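Local coordinates for protein leucine aminopeptidase (PDB 7D1B) that probably converts N-terminal glutamine of peptides to pyroglutamate, as a zinc-dependent glutaminyl cyclase of the M28 peptidase family, at residues 180-192 against 201-213. Numbering follows the deposited sequence.
Sequences DFVLFDGEEYILD and GDKYFFGSEHFAN. With ZN (zinc ion), chain B.
F205, at the N-cap position of helix 206-213, and F206 donate their backbone N-H groups to E187 O and G186 O, while D202 N donates to D192 O (2.8 Å); the loop after strand 180-184 thus pairs with the residues leading into the helix, and the strand and helix axes approach to 8.0 Å, their directions at 130°. D202 ties down the far end: its OD2 accepts L191 N on the anti lone pair and D192 N (2.8 Å) from above the carboxylate plane, and S103 OG also binds this oxygen. A water donates to both D202 OD1 and D192 OD2; the D192 carboxylate is also held by G194, just beyond the segment. Another water donates to G186 O and K203 O and accepts from Y189 N, linking the two segments midway.

I190 swings CG1 anti to its carbonyl carbon (chi1 -53°), which carries CD1 over one face of the Y204 ring, 3.9 Å from the ring centroid. E188 CB touches Y204 CE2 at 3.8 Å, and the E188 chain then extends to the zinc ion, bound by OE2 at 1.9 Å; D155 and H309 are further ligands, and R134 forms a salt bridge with E188 OE1. E187 runs alongside F205, its CG 3.7 Å from CD1 of that ring. Nearer the strand, S208 CB sits over the centre of the F184 ring, 3.7 Å from the centroid, while the edge of F184 is directed at the F211 face with the planes 70° apart. V182 CG1 covers the F211 face as well.

This is a strand-loop-helix step of the zinc-dependent M28 alpha/beta fold, its loop carrying the zinc ligand E188. The strand lies between 108-117 and 123-130; F211 also packs on both, whereas F181 and L183 touch helix 72-87.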
loop_
_atom_site.group_PDB
_atom_site.type_symbol
_atom_site.label_atom_id
_atom_site.label_comp_id
_atom_site.label_asym_id
_atom_site.label_seq_id
_atom_site.Cartn_x
_atom_site.Cartn_y
_atom_site.Cartn_z
ATOM N N ASP A 180 8.381 4.118 -7.813
ATOM C CA ASP A 180 7.985 2.726 -7.987
ATOM C C ASP A 180 6.723 2.463 -7.180
ATOM O O ASP A 180 6.699 2.704 -5.964
ATOM C CB ASP A 180 9.098 1.777 -7.544
ATOM C CG ASP A 180 10.286 1.865 -8.459
ATOM O OD1 ASP A 180 10.075 2.125 -9.660
ATOM O OD2 ASP A 180 11.430 1.705 -8.002
ATOM N N PHE A 181 5.672 2.007 -7.863
ATOM C CA PHE A 181 4.490 1.475 -7.200
ATOM C C PHE A 181 4.799 0.011 -6.908
ATOM O O PHE A 181 5.077 -0.760 -7.839
ATOM C CB PHE A 181 3.288 1.534 -8.140
ATOM C CG PHE A 181 2.751 2.921 -8.430
ATOM C CD1 PHE A 181 3.302 4.084 -7.884
ATOM C CD2 PHE A 181 1.644 3.050 -9.273
ATOM C CE1 PHE A 181 2.745 5.352 -8.173
ATOM C CE2 PHE A 181 1.094 4.302 -9.552
ATOM C CZ PHE A 181 1.634 5.446 -9.008
ATOM N N VAL A 182 4.794 -0.373 -5.639
ATOM C CA VAL A 182 5.160 -1.730 -5.259
ATOM C C VAL A 182 3.958 -2.365 -4.568
ATOM O O VAL A 182 3.448 -1.834 -3.569
ATOM C CB VAL A 182 6.411 -1.762 -4.359
ATOM C CG1 VAL A 182 6.762 -3.202 -3.991
ATOM C CG2 VAL A 182 7.587 -1.047 -5.054
ATOM N N LEU A 183 3.520 -3.508 -5.098
ATOM C CA LEU A 183 2.425 -4.287 -4.535
ATOM C C LEU A 183 3.009 -5.549 -3.912
ATOM O O LEU A 183 3.596 -6.392 -4.614
ATOM C CB LEU A 183 1.405 -4.623 -5.618
ATOM C CG LEU A 183 0.652 -3.356 -6.044
ATOM C CD1 LEU A 183 0.057 -3.546 -7.412
ATOM C CD2 LEU A 183 -0.393 -3.007 -5.016
ATOM N N PHE A 184 2.878 -5.659 -2.590
ATOM C CA PHE A 184 3.417 -6.794 -1.844
ATOM C C PHE A 184 2.407 -7.928 -1.776
ATOM O O PHE A 184 1.271 -7.742 -1.316
ATOM C CB PHE A 184 3.749 -6.395 -0.412
ATOM C CG PHE A 184 4.761 -5.286 -0.292
ATOM C CD1 PHE A 184 6.033 -5.388 -0.861
ATOM C CD2 PHE A 184 4.445 -4.130 0.417
ATOM C CE1 PHE A 184 6.958 -4.357 -0.716
ATOM C CE2 PHE A 184 5.370 -3.110 0.567
ATOM C CZ PHE A 184 6.618 -3.222 -0.002
ATOM N N ASP A 185 2.835 -9.118 -2.189
ATOM C CA ASP A 185 2.061 -10.315 -1.922
ATOM C C ASP A 185 2.280 -10.761 -0.472
ATOM O O ASP A 185 3.207 -10.316 0.217
ATOM C CB ASP A 185 2.508 -11.418 -2.882
ATOM C CG ASP A 185 1.426 -12.465 -3.175
ATOM O OD1 ASP A 185 0.400 -12.562 -2.448
ATOM O OD2 ASP A 185 1.615 -13.202 -4.176
ATOM N N GLY A 186 1.413 -11.653 -0.014
ATOM C CA GLY A 186 1.679 -12.403 1.198
ATOM C C GLY A 186 1.839 -11.562 2.443
ATOM O O GLY A 186 2.557 -11.962 3.370
ATOM N N GLU A 187 1.164 -10.408 2.516
ATOM C CA GLU A 187 1.192 -9.677 3.777
ATOM C C GLU A 187 0.458 -10.443 4.865
ATOM O O GLU A 187 0.902 -10.466 6.014
ATOM C CB GLU A 187 0.595 -8.282 3.643
ATOM C CG GLU A 187 0.793 -7.453 4.913
ATOM C CD GLU A 187 -0.468 -7.122 5.602
ATOM O OE1 GLU A 187 -1.529 -7.052 4.952
ATOM O OE2 GLU A 187 -0.388 -6.928 6.826
ATOM N N GLU A 188 -0.682 -11.045 4.534
ATOM C CA GLU A 188 -1.505 -11.682 5.552
ATOM C C GLU A 188 -2.210 -12.911 4.977
ATOM O O GLU A 188 -3.442 -13.045 5.003
ATOM C CB GLU A 188 -2.424 -10.685 6.257
ATOM C CG GLU A 188 -3.378 -9.923 5.380
ATOM C CD GLU A 188 -4.217 -8.969 6.217
ATOM O OE1 GLU A 188 -4.211 -9.098 7.482
ATOM O OE2 GLU A 188 -4.874 -8.056 5.647
ATOM N N TYR A 189 -1.387 -13.857 4.521
ATOM C CA TYR A 189 -1.842 -15.171 4.080
ATOM C C TYR A 189 -2.065 -16.040 5.318
ATOM O O TYR A 189 -1.365 -17.025 5.571
ATOM C CB TYR A 189 -0.802 -15.744 3.125
ATOM C CG TYR A 189 -1.109 -17.116 2.581
ATOM C CD1 TYR A 189 -2.275 -17.362 1.873
ATOM C CD2 TYR A 189 -0.218 -18.166 2.764
ATOM C CE1 TYR A 189 -2.557 -18.631 1.372
ATOM C CE2 TYR A 189 -0.483 -19.432 2.259
ATOM C CZ TYR A 189 -1.660 -19.656 1.553
ATOM O OH TYR A 189 -1.963 -20.892 1.023
ATOM N N ILE A 190 -3.038 -15.632 6.128
ATOM C CA ILE A 190 -3.218 -16.190 7.466
ATOM C C ILE A 190 -4.282 -17.277 7.398
ATOM O O ILE A 190 -5.488 -16.995 7.362
ATOM C CB ILE A 190 -3.574 -15.114 8.493
ATOM C CG1 ILE A 190 -2.557 -13.968 8.476
ATOM C CG2 ILE A 190 -3.708 -15.750 9.891
ATOM C CD1 ILE A 190 -1.081 -14.370 8.637
ATOM N N LEU A 191 -3.835 -18.534 7.384
ATOM C CA LEU A 191 -4.749 -19.664 7.421
ATOM C C LEU A 191 -5.055 -20.077 8.847
ATOM O O LEU A 191 -6.175 -20.508 9.137
ATOM C CB LEU A 191 -4.164 -20.829 6.607
ATOM C CG LEU A 191 -3.959 -20.500 5.118
ATOM C CD1 LEU A 191 -3.106 -21.555 4.415
ATOM C CD2 LEU A 191 -5.297 -20.329 4.399
ATOM N N ASP A 192 -4.076 -19.954 9.727
ATOM C CA ASP A 192 -4.223 -20.236 11.149
ATOM C C ASP A 192 -3.962 -18.933 11.883
ATOM O O ASP A 192 -2.809 -18.465 11.911
ATOM C CB ASP A 192 -3.191 -21.287 11.550
ATOM C CG ASP A 192 -3.052 -21.431 13.046
ATOM O OD1 ASP A 192 -3.983 -21.027 13.783
ATOM O OD2 ASP A 192 -2.012 -21.986 13.494
ATOM N N GLY A 201 0.229 -18.209 15.628
ATOM C CA GLY A 201 -0.423 -18.356 14.346
ATOM C C GLY A 201 0.548 -18.136 13.195
ATOM O O GLY A 201 1.785 -18.185 13.331
ATOM N N ASP A 202 -0.037 -17.922 12.022
ATOM C CA ASP A 202 0.704 -17.747 10.782
ATOM C C ASP A 202 1.494 -16.441 10.690
ATOM O O ASP A 202 1.238 -15.459 11.404
ATOM C CB ASP A 202 -0.211 -17.992 9.593
ATOM C CG ASP A 202 -0.445 -19.462 9.323
ATOM O OD1 ASP A 202 0.367 -20.299 9.789
ATOM O OD2 ASP A 202 -1.448 -19.780 8.645
ATOM N N LYS A 203 2.458 -16.442 9.765
ATOM C CA LYS A 203 3.420 -15.364 9.569
ATOM C C LYS A 203 2.911 -14.306 8.598
ATOM O O LYS A 203 2.286 -14.626 7.585
ATOM C CB LYS A 203 4.708 -15.982 9.011
ATOM C CG LYS A 203 5.793 -14.974 8.699
ATOM C CD LYS A 203 7.124 -15.640 8.345
ATOM C CE LYS A 203 8.067 -14.660 7.617
ATOM N NZ LYS A 203 8.341 -13.417 8.402
ATOM N N TYR A 204 3.248 -13.053 8.889
ATOM C CA TYR A 204 2.931 -11.883 8.077
ATOM C C TYR A 204 4.149 -11.432 7.274
ATOM O O TYR A 204 5.296 -11.759 7.595
ATOM C CB TYR A 204 2.507 -10.731 8.998
ATOM C CG TYR A 204 1.163 -10.888 9.640
ATOM C CD1 TYR A 204 0.954 -11.781 10.684
ATOM C CD2 TYR A 204 0.101 -10.080 9.237
ATOM C CE1 TYR A 204 -0.300 -11.892 11.290
ATOM C CE2 TYR A 204 -1.142 -10.182 9.823
ATOM C CZ TYR A 204 -1.338 -11.077 10.855
ATOM O OH TYR A 204 -2.595 -11.136 11.415
ATOM N N PHE A 205 3.881 -10.639 6.232
ATOM C CA PHE A 205 4.891 -9.787 5.597
ATOM C C PHE A 205 5.864 -10.516 4.673
ATOM O O PHE A 205 6.993 -10.045 4.478
ATOM C CB PHE A 205 5.668 -8.904 6.602
ATOM C CG PHE A 205 4.782 -8.242 7.611
ATOM C CD1 PHE A 205 3.644 -7.541 7.204
ATOM C CD2 PHE A 205 5.052 -8.347 8.968
ATOM C CE1 PHE A 205 2.798 -6.972 8.135
ATOM C CE2 PHE A 205 4.211 -7.768 9.916
ATOM C CZ PHE A 205 3.083 -7.095 9.503
ATOM N N PHE A 206 5.445 -11.606 4.025
ATOM C CA PHE A 206 6.371 -12.294 3.126
ATOM C C PHE A 206 6.848 -11.395 1.993
ATOM O O PHE A 206 8.035 -11.398 1.647
ATOM C CB PHE A 206 5.718 -13.535 2.536
ATOM C CG PHE A 206 5.573 -14.680 3.496
ATOM C CD1 PHE A 206 6.694 -15.360 3.967
ATOM C CD2 PHE A 206 4.310 -15.122 3.878
ATOM C CE1 PHE A 206 6.554 -16.460 4.827
ATOM C CE2 PHE A 206 4.174 -16.217 4.721
ATOM C CZ PHE A 206 5.291 -16.876 5.186
ATOM N N GLY A 207 5.931 -10.640 1.382
ATOM C CA GLY A 207 6.286 -9.840 0.216
ATOM C C GLY A 207 7.188 -8.666 0.537
ATOM O O GLY A 207 8.173 -8.421 -0.165
ATOM N N SER A 208 6.871 -7.911 1.602
ATOM C CA SER A 208 7.740 -6.792 1.936
ATOM C C SER A 208 9.109 -7.268 2.410
ATOM O O SER A 208 10.125 -6.640 2.096
ATOM C CB SER A 208 7.069 -5.845 2.930
ATOM O OG SER A 208 6.669 -6.506 4.124
ATOM N N GLU A 209 9.164 -8.380 3.156
ATOM C CA GLU A 209 10.461 -8.917 3.563
ATOM C C GLU A 209 11.264 -9.351 2.348
ATOM O O GLU A 209 12.468 -9.075 2.268
ATOM C CB GLU A 209 10.283 -10.049 4.571
ATOM C CG GLU A 209 9.813 -9.478 5.895
ATOM C CD GLU A 209 9.519 -10.505 6.960
ATOM O OE1 GLU A 209 9.804 -11.697 6.749
ATOM O OE2 GLU A 209 9.012 -10.102 8.029
ATOM N N HIS A 210 10.610 -9.999 1.373
ATOM C CA HIS A 210 11.310 -10.429 0.168
ATOM C C HIS A 210 11.859 -9.227 -0.592
ATOM O O HIS A 210 13.023 -9.213 -1.014
ATOM C CB HIS A 210 10.371 -11.237 -0.724
ATOM C CG HIS A 210 11.031 -11.752 -1.959
ATOM N ND1 HIS A 210 11.783 -12.904 -1.960
ATOM C CD2 HIS A 210 11.062 -11.274 -3.226
ATOM C CE1 HIS A 210 12.254 -13.112 -3.176
ATOM N NE2 HIS A 210 11.840 -12.136 -3.961
ATOM N N PHE A 211 11.028 -8.206 -0.771
ATOM C CA PHE A 211 11.446 -7.014 -1.491
ATOM C C PHE A 211 12.610 -6.341 -0.782
ATOM O O PHE A 211 13.604 -5.963 -1.414
ATOM C CB PHE A 211 10.256 -6.062 -1.580
ATOM C CG PHE A 211 10.574 -4.770 -2.290
ATOM C CD1 PHE A 211 10.424 -4.658 -3.660
ATOM C CD2 PHE A 211 11.043 -3.676 -1.579
ATOM C CE1 PHE A 211 10.747 -3.458 -4.311
ATOM C CE2 PHE A 211 11.353 -2.468 -2.215
ATOM C CZ PHE A 211 11.209 -2.374 -3.590
ATOM N N ALA A 212 12.495 -6.162 0.538
ATOM C CA ALA A 212 13.533 -5.464 1.277
ATOM C C ALA A 212 14.836 -6.247 1.249
ATOM O O ALA A 212 15.908 -5.666 1.073
ATOM C CB ALA A 212 13.078 -5.225 2.711
ATOM N N ASN A 213 14.766 -7.569 1.420
ATOM C CA ASN A 213 15.979 -8.375 1.359
ATOM C C ASN A 213 16.624 -8.299 -0.012
ATOM O O ASN A 213 17.859 -8.261 -0.121
ATOM C CB ASN A 213 15.667 -9.830 1.695
ATOM C CG ASN A 213 15.413 -10.034 3.150
ATOM O OD1 ASN A 213 15.843 -9.234 3.981
ATOM N ND2 ASN A 213 14.716 -11.108 3.480
HETATM ZN ZN ZN B . -5.788 -6.912 6.934
HETATM O O HOH W 1 4.076 -8.571 2.480
HETATM O O HOH W 2 1.354 -13.818 5.120
HETATM O O HOH W 3 0.547 -21.320 12.450
HETATM O O HOH W 4 -4.774 -5.453 8.067
#